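Local coordinates for protein decapping nuclease RAI1 (Candida albicans, PDB 5BUD) that removes the NAD cap from the 5' end of RNAs, using divalent metal ions, and binds and stimulates the exoribonuclease RAT1, at residues Y34-D38 against K83-K87; D71-L75 against M142-K146; Y163-C167 against R285-L289; E262-F266 against K319-A325. All coordinates share one frame; numbering follows the deposited sequence.

Contact 1 (Y34-D38 against K83-K87); sequences YVYDD and KAIIK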
# COMPACT_ATOMS: atom_id res chain seq x y z
N TYR A 34 -2.05 -6.52 -17.08
CA TYR A 34 -1.21 -7.27 -16.16
C TYR A 34 -0.33 -8.29 -16.86
O TYR A 34 -0.69 -8.84 -17.91
CB TYR A 34 -2.07 -7.93 -15.07
CG TYR A 34 -2.69 -6.89 -14.19
CD1 TYR A 34 -2.04 -6.46 -13.04
CD2 TYR A 34 -3.88 -6.27 -14.54
CE1 TYR A 34 -2.58 -5.47 -12.24
CE2 TYR A 34 -4.43 -5.28 -13.75
CZ TYR A 34 -3.78 -4.89 -12.60
OH TYR A 34 -4.30 -3.90 -11.80
N VAL A 35 0.82 -8.54 -16.25
CA VAL A 35 1.88 -9.36 -16.81
C VAL A 35 2.29 -10.37 -15.76
O VAL A 35 2.56 -9.99 -14.63
CB VAL A 35 3.11 -8.48 -17.10
CG1 VAL A 35 4.31 -9.34 -17.48
CG2 VAL A 35 2.78 -7.44 -18.17
N TYR A 36 2.36 -11.65 -16.11
CA TYR A 36 2.57 -12.69 -15.09
C TYR A 36 3.87 -13.48 -15.26
O TYR A 36 4.36 -14.10 -14.31
CB TYR A 36 1.35 -13.63 -15.01
CG TYR A 36 0.03 -12.90 -14.87
CD1 TYR A 36 -0.74 -12.57 -15.99
CD2 TYR A 36 -0.45 -12.54 -13.62
CE1 TYR A 36 -1.95 -11.89 -15.85
CE2 TYR A 36 -1.64 -11.85 -13.47
CZ TYR A 36 -2.39 -11.52 -14.58
OH TYR A 36 -3.58 -10.84 -14.38
N ASP A 37 4.45 -13.42 -16.46
CA ASP A 37 5.72 -14.09 -16.75
C ASP A 37 6.85 -13.07 -16.71
O ASP A 37 6.67 -11.91 -17.10
CB ASP A 37 5.65 -14.74 -18.14
CG ASP A 37 4.57 -15.79 -18.24
OD1 ASP A 37 4.76 -16.90 -17.71
OD2 ASP A 37 3.52 -15.50 -18.85
N ASP A 38 8.01 -13.48 -16.24
CA ASP A 38 9.17 -12.58 -16.10
C ASP A 38 8.78 -11.16 -15.61
O ASP A 38 9.14 -10.16 -16.22
CB ASP A 38 9.95 -12.48 -17.42
CG ASP A 38 10.19 -13.84 -18.06
OD1 ASP A 38 10.76 -14.71 -17.38
OD2 ASP A 38 9.81 -14.02 -19.23
N LYS A 83 -5.46 -14.37 -10.58
CA LYS A 83 -4.88 -15.01 -11.78
C LYS A 83 -3.42 -15.29 -11.54
O LYS A 83 -2.89 -16.37 -11.91
CB LYS A 83 -5.10 -14.14 -13.00
CG LYS A 83 -4.44 -14.66 -14.27
CD LYS A 83 -5.39 -14.68 -15.46
CE LYS A 83 -4.72 -15.20 -16.72
NZ LYS A 83 -4.31 -14.06 -17.56
N ALA A 84 -2.75 -14.32 -10.89
CA ALA A 84 -1.37 -14.49 -10.46
C ALA A 84 -1.27 -15.61 -9.46
O ALA A 84 -0.37 -16.44 -9.58
CB ALA A 84 -0.84 -13.18 -9.85
N ILE A 85 -2.18 -15.66 -8.50
CA ILE A 85 -2.22 -16.76 -7.50
C ILE A 85 -2.42 -18.16 -8.15
O ILE A 85 -1.75 -19.11 -7.78
CB ILE A 85 -3.29 -16.49 -6.42
CG1 ILE A 85 -2.79 -15.38 -5.45
CG2 ILE A 85 -3.62 -17.74 -5.63
CD1 ILE A 85 -3.82 -14.88 -4.44
N ILE A 86 -3.32 -18.27 -9.13
CA ILE A 86 -3.54 -19.56 -9.85
C ILE A 86 -2.23 -20.01 -10.53
O ILE A 86 -1.82 -21.15 -10.39
CB ILE A 86 -4.67 -19.46 -10.91
CG1 ILE A 86 -6.03 -19.22 -10.22
CG2 ILE A 86 -4.73 -20.74 -11.75
CD1 ILE A 86 -7.08 -18.59 -11.13
N LYS A 87 -1.56 -19.10 -11.22
CA LYS A 87 -0.26 -19.41 -11.82
C LYS A 87 0.75 -19.95 -10.81
O LYS A 87 1.41 -20.99 -11.07
CB LYS A 87 0.31 -18.18 -12.50
CG LYS A 87 1.56 -18.46 -13.31
CD LYS A 87 1.89 -17.29 -14.24
CE LYS A 87 3.18 -17.53 -15.00
NZ LYS A 87 4.30 -17.76 -14.06
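The ring of Tyr36 lies against one flank of the helix 78-92, overlapping the aliphatic part of Lys83 on one face and meeting Ala84 obliquely. The contact joins the end of a beta hairpin strand to a helix at the surface of this DXO/Dom3Z-family PD-(D/E)XK nuclease: strand 34-35 pairs antiparallel with strand 21-28, and Tyr36 follows directly after it. Lys83 and Tyr36 cross at about a right angle. CG of Lys83 stands 4.1 Å from the centroid of the Tyr36 ring, 24° off the ring normal, a CH-pi contact displaced toward the hydroxyl-bearing rim. With CG of Lys83 anti to the backbone N (chi1 175°) and the chain bent at chi2 and chi4, NZ stays on the same face as CG and lies 3.6 Å from CE1 of Tyr36. Ala84 adds a small apolar contact, its CB 3.8 Å from CD2 of Tyr36, and on its own account also packs on Phe24 and Tyr26 of strand 21-28, so that helix and hairpin meet around this alanine as well. One helical turn later, Lys87 stretches out nearly straight as far as CE and passes beside the base of the tyrosine, with CD 3.8 Å from CB of Tyr36. Its last bond turns, and the ammonium group approaches the carboxylate of Asp37 across the direction of that side chain. The salt bridge is long, 3.8 Å from NZ of Lys87 to OD1 of Asp37, while CE of Lys87 sits closer to the same oxygen, at 3.2 Å.

Contact 2 (D71-L75 against M142-K146); sequences DEQNL and MKRRK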
# COMPACT_ATOMS: atom_id res chain seq x y z
N ASP A 71 -8.93 7.11 -12.23
CA ASP A 71 -9.11 6.52 -10.91
C ASP A 71 -9.96 5.23 -10.94
O ASP A 71 -9.67 4.27 -10.24
CB ASP A 71 -9.77 7.52 -9.97
CG ASP A 71 -8.86 8.67 -9.60
OD1 ASP A 71 -7.66 8.66 -9.98
OD2 ASP A 71 -9.34 9.60 -8.93
N GLU A 72 -10.99 5.20 -11.78
CA GLU A 72 -11.90 4.05 -11.88
C GLU A 72 -11.16 2.82 -12.34
O GLU A 72 -11.55 1.70 -11.99
CB GLU A 72 -13.07 4.30 -12.86
CG GLU A 72 -13.61 5.71 -12.88
CD GLU A 72 -12.79 6.64 -13.75
OE1 GLU A 72 -12.73 6.42 -14.99
OE2 GLU A 72 -12.18 7.58 -13.19
N GLN A 73 -10.11 3.03 -13.13
CA GLN A 73 -9.28 1.95 -13.65
C GLN A 73 -8.10 1.57 -12.76
O GLN A 73 -7.32 0.68 -13.13
CB GLN A 73 -8.75 2.32 -15.05
CG GLN A 73 -9.82 2.45 -16.11
CD GLN A 73 -9.26 2.89 -17.44
OE1 GLN A 73 -8.10 2.63 -17.77
NE2 GLN A 73 -10.09 3.56 -18.23
N ASN A 74 -7.94 2.23 -11.61
CA ASN A 74 -6.73 2.07 -10.79
C ASN A 74 -7.03 1.53 -9.39
O ASN A 74 -6.21 1.64 -8.48
CB ASN A 74 -6.00 3.43 -10.66
CG ASN A 74 -4.54 3.27 -10.33
OD1 ASN A 74 -3.92 2.27 -10.68
ND2 ASN A 74 -3.98 4.27 -9.67
N LEU A 75 -8.20 0.95 -9.22
CA LEU A 75 -8.57 0.33 -7.95
C LEU A 75 -7.77 -0.96 -7.82
O LEU A 75 -7.36 -1.55 -8.83
CB LEU A 75 -10.08 0.08 -7.93
CG LEU A 75 -10.93 1.36 -8.12
CD1 LEU A 75 -12.41 1.05 -8.14
CD2 LEU A 75 -10.60 2.40 -7.04
N MET A 142 -14.77 5.34 -4.31
CA MET A 142 -14.91 6.26 -5.44
C MET A 142 -15.78 7.45 -5.06
O MET A 142 -15.49 8.58 -5.42
CB MET A 142 -15.50 5.56 -6.66
CG MET A 142 -14.56 4.62 -7.39
SD MET A 142 -13.04 5.40 -7.99
CE MET A 142 -13.66 6.88 -8.79
N LYS A 143 -16.85 7.19 -4.32
CA LYS A 143 -17.76 8.25 -3.91
C LYS A 143 -17.06 9.23 -2.98
O LYS A 143 -17.24 10.46 -3.08
CB LYS A 143 -19.01 7.66 -3.25
CG LYS A 143 -20.14 8.64 -3.04
CD LYS A 143 -21.03 8.22 -1.87
CE LYS A 143 -20.28 8.32 -0.54
NZ LYS A 143 -21.22 8.45 0.60
N ARG A 144 -16.25 8.70 -2.08
CA ARG A 144 -15.48 9.56 -1.19
C ARG A 144 -14.41 10.34 -1.96
O ARG A 144 -14.19 11.51 -1.67
CB ARG A 144 -14.85 8.76 -0.08
CG ARG A 144 -15.92 8.22 0.85
CD ARG A 144 -15.43 7.08 1.69
NE ARG A 144 -16.45 6.75 2.67
CZ ARG A 144 -16.47 5.65 3.41
NH1 ARG A 144 -15.51 4.73 3.32
NH2 ARG A 144 -17.46 5.48 4.27
N ARG A 145 -13.77 9.69 -2.92
CA ARG A 145 -12.77 10.36 -3.73
C ARG A 145 -13.40 11.50 -4.56
O ARG A 145 -12.84 12.58 -4.65
CB ARG A 145 -12.03 9.36 -4.63
CG ARG A 145 -10.64 9.82 -5.03
CD ARG A 145 -9.89 8.81 -5.90
NE ARG A 145 -9.31 7.71 -5.12
CZ ARG A 145 -9.67 6.42 -5.19
NH1 ARG A 145 -10.63 6.02 -6.02
NH2 ARG A 145 -9.05 5.53 -4.43
N LYS A 146 -14.59 11.27 -5.12
CA LYS A 146 -15.25 12.31 -5.90
C LYS A 146 -15.59 13.48 -4.99
O LYS A 146 -15.33 14.63 -5.32
CB LYS A 146 -16.53 11.82 -6.56
CG LYS A 146 -16.37 10.72 -7.59
CD LYS A 146 -15.41 11.05 -8.73
CE LYS A 146 -15.54 10.03 -9.85
NZ LYS A 146 -14.33 9.94 -10.72
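Leu75 and Arg145 run past each other in opposite directions, so that CD2 of the leucine comes to the edge of the guanidinium, 3.8 Å from NH1 of Arg145. The same methyl group touches the sulfur of Met142, with CD2 of Leu75 4.0 Å from SD of Met142. The methionine is folded twice, at chi2 and chi3, and this curl brings its sulfur to the edge of the Arg145 guanidinium, in its plane, while its methyl CE turns to CB of Asp71 at 4.1 Å. Together these groups join the loop 71-75, which begins with a 3-10 turn ahead of helix 78-92, to one side of helix 138-155, on the surface of the nuclease fold.

Asp71 meets Arg145 through the arginine's aliphatic part: OD2 of Asp71 is 3.2 Å from CD of Arg145, and the carboxylate and guanidinium planes are turned 69° apart. The bend at chi3 (-79°) carries the guanidinium away from a paired approach, leaving NE of Arg145 4.3 Å from OD2 of Asp71. Glu72 and Lys146 cross at about a right angle, and here too OE2 of Glu72 and NZ of Lys146 stay 4.0 Å apart. Two acidic groups on the loop thus face two basic groups on the helix without a hydrogen bond or salt bridge between them, which suggests a general electrostatic attraction added to contacts of methyl, methylene and sulfur.

Contact 3 (Y163-C167 against R285-L289); sequences YMKRC and RDNNL. With nucleotides of chain C.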
# COMPACT_ATOMS: atom_id res chain seq x y z
N TYR A 163 -1.89 23.81 -7.93
CA TYR A 163 -0.69 23.45 -7.18
C TYR A 163 -0.86 22.03 -6.60
O TYR A 163 -0.00 21.19 -6.76
CB TYR A 163 -0.42 24.48 -6.09
CG TYR A 163 0.77 24.19 -5.20
CD1 TYR A 163 2.07 24.52 -5.59
CD2 TYR A 163 0.59 23.63 -3.95
CE1 TYR A 163 3.15 24.26 -4.78
CE2 TYR A 163 1.67 23.36 -3.12
CZ TYR A 163 2.95 23.68 -3.54
OH TYR A 163 4.01 23.44 -2.72
N MET A 164 -1.98 21.79 -5.94
CA MET A 164 -2.23 20.45 -5.35
C MET A 164 -2.23 19.33 -6.37
O MET A 164 -1.64 18.29 -6.14
CB MET A 164 -3.52 20.46 -4.52
CG MET A 164 -3.38 21.21 -3.20
SD MET A 164 -4.93 21.46 -2.31
CE MET A 164 -4.88 20.05 -1.22
N LYS A 165 -2.84 19.55 -7.53
CA LYS A 165 -2.73 18.60 -8.64
C LYS A 165 -1.30 18.41 -9.15
O LYS A 165 -0.89 17.32 -9.49
CB LYS A 165 -3.64 19.00 -9.81
CG LYS A 165 -5.12 18.97 -9.48
CD LYS A 165 -5.54 17.59 -8.99
CE LYS A 165 -7.04 17.40 -9.01
NZ LYS A 165 -7.42 15.99 -8.72
N ARG A 166 -0.51 19.48 -9.19
CA ARG A 166 0.89 19.34 -9.52
C ARG A 166 1.63 18.55 -8.45
O ARG A 166 2.54 17.80 -8.77
CB ARG A 166 1.51 20.72 -9.76
CG ARG A 166 1.06 21.30 -11.09
CD ARG A 166 1.33 22.79 -11.25
NE ARG A 166 0.88 23.19 -12.60
CZ ARG A 166 1.61 23.16 -13.70
NH1 ARG A 166 2.90 22.82 -13.70
NH2 ARG A 166 1.04 23.50 -14.86
N CYS A 167 1.25 18.73 -7.19
CA CYS A 167 1.90 17.96 -6.10
C CYS A 167 1.65 16.46 -6.26
O CYS A 167 2.56 15.64 -6.03
CB CYS A 167 1.46 18.47 -4.73
SG CYS A 167 2.24 20.02 -4.24
N ARG A 285 11.20 18.74 -1.27
CA ARG A 285 11.13 19.75 -2.32
C ARG A 285 10.63 21.08 -1.75
O ARG A 285 10.00 21.13 -0.70
CB ARG A 285 10.25 19.26 -3.50
CG ARG A 285 8.89 18.67 -3.12
CD ARG A 285 7.87 19.78 -2.98
NE ARG A 285 6.61 19.37 -2.38
CZ ARG A 285 5.75 20.22 -1.81
NH1 ARG A 285 6.05 21.50 -1.75
NH2 ARG A 285 4.61 19.80 -1.29
N ASP A 286 10.94 22.17 -2.44
CA ASP A 286 10.55 23.51 -1.96
C ASP A 286 9.18 23.94 -2.51
O ASP A 286 8.54 23.18 -3.21
CB ASP A 286 11.66 24.53 -2.25
CG ASP A 286 11.80 24.87 -3.72
OD1 ASP A 286 10.92 24.53 -4.54
OD2 ASP A 286 12.82 25.49 -4.06
N ASN A 287 8.75 25.17 -2.20
CA ASN A 287 7.46 25.68 -2.69
C ASN A 287 7.29 25.69 -4.19
O ASN A 287 6.18 25.52 -4.68
CB ASN A 287 7.21 27.09 -2.17
CG ASN A 287 7.08 27.14 -0.67
OD1 ASN A 287 7.08 26.11 0.00
ND2 ASN A 287 6.97 28.35 -0.14
N ASN A 288 8.38 25.85 -4.93
CA ASN A 288 8.34 25.82 -6.38
C ASN A 288 8.56 24.42 -6.95
O ASN A 288 8.81 24.26 -8.17
CB ASN A 288 9.34 26.83 -6.94
CG ASN A 288 9.04 28.23 -6.46
OD1 ASN A 288 7.87 28.63 -6.36
ND2 ASN A 288 10.07 28.97 -6.11
N LEU A 289 8.46 23.42 -6.08
CA LEU A 289 8.54 22.02 -6.47
C LEU A 289 9.89 21.62 -7.05
O LEU A 289 9.98 20.71 -7.86
CB LEU A 289 7.38 21.67 -7.42
CG LEU A 289 6.00 22.22 -7.00
CD1 LEU A 289 4.87 21.87 -7.95
CD2 LEU A 289 5.66 21.74 -5.60
P U C 3 2.40 16.39 -0.25
OP1 U C 3 3.59 17.26 -0.20
OP2 U C 3 2.18 15.37 0.79
O5' U C 3 1.11 17.32 -0.31
C5' U C 3 1.09 18.48 -1.17
C4' U C 3 0.39 19.62 -0.49
O4' U C 3 -1.03 19.34 -0.41
C3' U C 3 0.84 19.91 0.93
O3' U C 3 0.77 21.31 1.11
C2' U C 3 -0.17 19.16 1.78
O2' U C 3 -0.36 19.70 3.07
C1' U C 3 -1.44 19.32 0.94
N1 U C 3 -2.41 18.23 1.10
C2 U C 3 -3.67 18.54 1.59
O2 U C 3 -3.99 19.67 1.92
N3 U C 3 -4.53 17.48 1.69
C4 U C 3 -4.28 16.17 1.36
O4 U C 3 -5.17 15.33 1.51
C5 U C 3 -2.97 15.92 0.86
C6 U C 3 -2.10 16.93 0.74
P U C 2 4.10 10.87 -2.91
OP1 U C 2 5.49 11.39 -3.06
OP2 U C 2 3.81 9.95 -1.78
O5' U C 2 3.05 12.05 -2.77
C5' U C 2 3.10 13.24 -3.57
C4' U C 2 1.84 14.07 -3.37
O4' U C 2 0.65 13.31 -3.70
C3' U C 2 1.55 14.58 -1.96
O3' U C 2 2.41 15.68 -1.68
C2' U C 2 0.08 14.93 -2.09
O2' U C 2 -0.13 16.09 -2.88
C1' U C 2 -0.43 13.74 -2.89
N1 U C 2 -0.91 12.61 -2.08
C2 U C 2 -2.19 12.69 -1.57
O2 U C 2 -2.92 13.65 -1.76
N3 U C 2 -2.58 11.61 -0.81
C4 U C 2 -1.84 10.48 -0.52
O4 U C 2 -2.34 9.59 0.16
C5 U C 2 -0.53 10.47 -1.09
C6 U C 2 -0.12 11.51 -1.84
P U C 4 2.07 22.19 1.01
OP1 U C 4 1.67 23.57 0.61
OP2 U C 4 3.08 21.45 0.23
O5' U C 4 2.54 22.25 2.53
C5' U C 4 1.79 23.01 3.49
C4' U C 4 2.76 23.77 4.36
O4' U C 4 2.12 24.10 5.62
C3' U C 4 3.94 22.93 4.79
O3' U C 4 4.96 23.81 5.22
C2' U C 4 3.29 22.05 5.85
O2' U C 4 4.17 21.32 6.68
C1' U C 4 2.39 23.07 6.57
N1 U C 4 1.11 22.53 7.05
C2 U C 4 1.11 21.25 7.57
O2 U C 4 2.12 20.56 7.65
N3 U C 4 -0.11 20.79 7.99
C4 U C 4 -1.31 21.47 7.94
O4 U C 4 -2.33 20.92 8.36
C5 U C 4 -1.23 22.79 7.39
C6 U C 4 -0.05 23.26 6.97
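The RNA-binding groove is lined here by Arg285, whose guanidinium grips the backbone of the bound oligonucleotide at two successive phosphates. The Arg285 chain reaches them through a bend at chi2 (85°). NH2 of Arg285 donates to OP1 of U3 of chain C at 2.9 Å and to OP2 of U4 of chain C at 2.7 Å, the second bond being the straighter at 166°. The U4 oxygen lies in the guanidinium plane, at its edge, whereas SG of Cys167 covers one face, 3.8 Å from NH2 of Arg285. The ring of Tyr163 stands steeply to the guanidinium, the two planes 79° apart, and brings its OH to 3.0 Å from NH1 of Arg285.

In this PD-(D/E)XK nuclease, helix 158-178 thereby packs against the turn that links strands 279-285 and 291-298, a type I beta turn from Asp286 to Leu289. The carbonyl oxygen of Asn287 in that turn reaches the edge of the tyrosine ring, 3.3 Å from CE1 of Tyr163. Leu289 divides its two methyl groups between partners, CD2 approaching the tyrosine obliquely, 3.7 Å from CE1 of Tyr163, and CD1 touching CB of Arg166, whose guanidinium leads away to Gln60 and Asp162.

Contact 4 (E262-F266 against K319-A325); sequences EQKLF and KINCTNA. With nucleotides of chain C.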
# COMPACT_ATOMS: atom_id res chain seq x y z
N GLU A 262 6.02 13.77 11.00
CA GLU A 262 5.86 12.58 11.86
C GLU A 262 4.65 11.72 11.45
O GLU A 262 4.76 10.49 11.36
CB GLU A 262 5.76 12.95 13.35
CG GLU A 262 5.62 11.75 14.27
CD GLU A 262 6.06 12.05 15.70
OE1 GLU A 262 5.25 11.85 16.61
OE2 GLU A 262 7.21 12.47 15.91
N GLN A 263 3.51 12.37 11.21
CA GLN A 263 2.29 11.66 10.82
C GLN A 263 2.46 10.91 9.49
O GLN A 263 2.04 9.76 9.37
CB GLN A 263 1.09 12.62 10.75
CG GLN A 263 0.76 13.22 12.11
CD GLN A 263 -0.24 14.35 12.10
OE1 GLN A 263 -0.28 15.20 11.20
NE2 GLN A 263 -1.04 14.40 13.15
N LYS A 264 3.07 11.55 8.50
CA LYS A 264 3.30 10.94 7.17
C LYS A 264 4.28 9.80 7.27
O LYS A 264 4.11 8.77 6.59
CB LYS A 264 3.95 11.93 6.21
CG LYS A 264 3.07 12.98 5.61
CD LYS A 264 3.96 13.97 4.87
CE LYS A 264 3.24 14.59 3.69
NZ LYS A 264 3.98 15.82 3.32
N LEU A 265 5.35 10.02 8.05
CA LEU A 265 6.39 9.02 8.26
C LEU A 265 5.87 7.79 8.97
O LEU A 265 6.28 6.68 8.70
CB LEU A 265 7.58 9.61 9.04
CG LEU A 265 8.85 8.80 9.18
CD1 LEU A 265 9.58 8.71 7.85
CD2 LEU A 265 9.75 9.41 10.26
N PHE A 266 4.89 7.97 9.84
CA PHE A 266 4.26 6.85 10.51
C PHE A 266 3.48 6.01 9.49
O PHE A 266 3.55 4.77 9.52
CB PHE A 266 3.31 7.34 11.62
CG PHE A 266 2.40 6.28 12.16
CD1 PHE A 266 2.92 5.18 12.83
CD2 PHE A 266 1.04 6.35 11.96
CE1 PHE A 266 2.08 4.20 13.33
CE2 PHE A 266 0.18 5.36 12.45
CZ PHE A 266 0.71 4.30 13.15
N LYS A 319 -0.15 10.79 21.01
CA LYS A 319 1.24 10.64 20.54
C LYS A 319 1.40 9.33 19.78
O LYS A 319 1.11 8.27 20.33
CB LYS A 319 2.21 10.69 21.74
CG LYS A 319 3.63 10.21 21.46
CD LYS A 319 4.39 11.16 20.56
CE LYS A 319 5.67 10.54 20.04
NZ LYS A 319 6.44 11.41 19.09
N ILE A 320 1.82 9.40 18.52
CA ILE A 320 2.07 8.18 17.73
C ILE A 320 3.07 7.23 18.41
O ILE A 320 4.16 7.62 18.76
CB ILE A 320 2.56 8.50 16.29
CG1 ILE A 320 1.42 9.11 15.47
CG2 ILE A 320 3.03 7.22 15.60
CD1 ILE A 320 1.86 9.80 14.20
N ASN A 321 2.64 6.00 18.60
CA ASN A 321 3.46 4.92 19.11
C ASN A 321 3.27 3.66 18.27
O ASN A 321 2.18 3.07 18.22
CB ASN A 321 3.09 4.63 20.55
CG ASN A 321 3.92 3.53 21.14
OD1 ASN A 321 3.68 2.36 20.89
ND2 ASN A 321 4.92 3.90 21.94
N CYS A 322 4.36 3.21 17.66
CA CYS A 322 4.28 2.12 16.68
C CYS A 322 3.90 0.80 17.31
O CYS A 322 3.14 0.05 16.72
CB CYS A 322 5.60 2.01 15.93
SG CYS A 322 5.92 3.41 14.84
N THR A 323 4.39 0.53 18.52
CA THR A 323 4.04 -0.69 19.25
C THR A 323 2.54 -0.75 19.60
O THR A 323 1.90 -1.82 19.48
CB THR A 323 4.93 -0.85 20.52
OG1 THR A 323 6.30 -0.97 20.11
CG2 THR A 323 4.55 -2.05 21.33
N ASN A 324 1.96 0.39 19.98
CA ASN A 324 0.53 0.43 20.30
C ASN A 324 -0.29 0.12 19.05
O ASN A 324 -1.25 -0.67 19.10
CB ASN A 324 0.18 1.79 20.91
CG ASN A 324 -1.30 1.96 21.21
OD1 ASN A 324 -1.92 1.16 21.91
ND2 ASN A 324 -1.87 3.04 20.71
N ALA A 325 0.10 0.71 17.91
CA ALA A 325 -0.58 0.42 16.64
C ALA A 325 -0.54 -1.05 16.32
O ALA A 325 -1.55 -1.59 15.90
CB ALA A 325 -0.00 1.24 15.50
P U C 3 2.40 16.39 -0.25
OP1 U C 3 3.59 17.26 -0.20
OP2 U C 3 2.18 15.37 0.79
O5' U C 3 1.11 17.32 -0.31
C5' U C 3 1.09 18.48 -1.17
C4' U C 3 0.39 19.62 -0.49
O4' U C 3 -1.03 19.34 -0.41
C3' U C 3 0.84 19.91 0.93
O3' U C 3 0.77 21.31 1.11
C2' U C 3 -0.17 19.16 1.78
O2' U C 3 -0.36 19.70 3.07
C1' U C 3 -1.44 19.32 0.94
N1 U C 3 -2.41 18.23 1.10
C2 U C 3 -3.67 18.54 1.59
O2 U C 3 -3.99 19.67 1.92
N3 U C 3 -4.53 17.48 1.69
C4 U C 3 -4.28 16.17 1.36
O4 U C 3 -5.17 15.33 1.51
C5 U C 3 -2.97 15.92 0.86
C6 U C 3 -2.10 16.93 0.74
O HOH W 1 2.39 11.89 17.14
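A carboxylate inside the protein, that of Glu262, takes both a lysine and a water that ties it to the backbone of the opposing segment. NZ of Lys319 donates to OE1 of Glu262 at 2.8 Å in a salt bridge, approaching on the syn side and 21° out of the carboxylate plane. The water donates to the same OE1 and accepts from N of Ile320, so one oxygen of the glutamate reaches two consecutive residues. OE2 of Glu262 is held by Thr312, and NZ of Lys319 also donates to the carbonyl oxygens of Ile306 and Thr312; the buried ion pair is thus fixed from several sides, which would probably favour its charged form.

Beside it lies an apolar patch centred on Phe266. CG2 of Ile320 sits over one face of the ring, 3.8 Å from the centroid of Phe266, a CH-pi contact offset toward the CD1 rim. CD1 of Ile320 reaches back along the helix to 3.9 Å from CA of Gln263. The edge of the ring is met by two further groups: SG of Cys322 in a sulfur-aromatic contact, 4.0 Å from CD1 of Phe266, and CB of Ala325 in the ring plane, 3.9 Å from CZ of Phe266. With CG anti to the backbone N (chi1 168°), Phe266 extends toward the start of helix 322-339, where Asn321 is the N-cap and its OD1 accepts from N of Asn324. Helix 255-275 is thereby packed against that helix start, with helix 302-307 touching Glu262, Ile320 and Cys322 and helix 104-112 reaching Phe266 and Ala325.

Contact 4 is the buried one, contact 3 is partly buried, and contacts 1 and 2 lie at the surface. Their chemistry follows: contact 4 combines a short ion pair with aromatic packing, whereas the surface pair relies on the aliphatic parts of lysine, arginine and methionine chains, with opposite charges only loosely matched. Contact 3 differs in that its arginine serves RNA phosphates; contact 4 approaches the same RNA through a weak bond from Lys264 to U3 of chain C. Contacts 2 and 3 use successive helices, 138-155 and 158-178. Contacts 1 and 4 sit on opposite sides of the chain's centre, about 35 Å apart between centres.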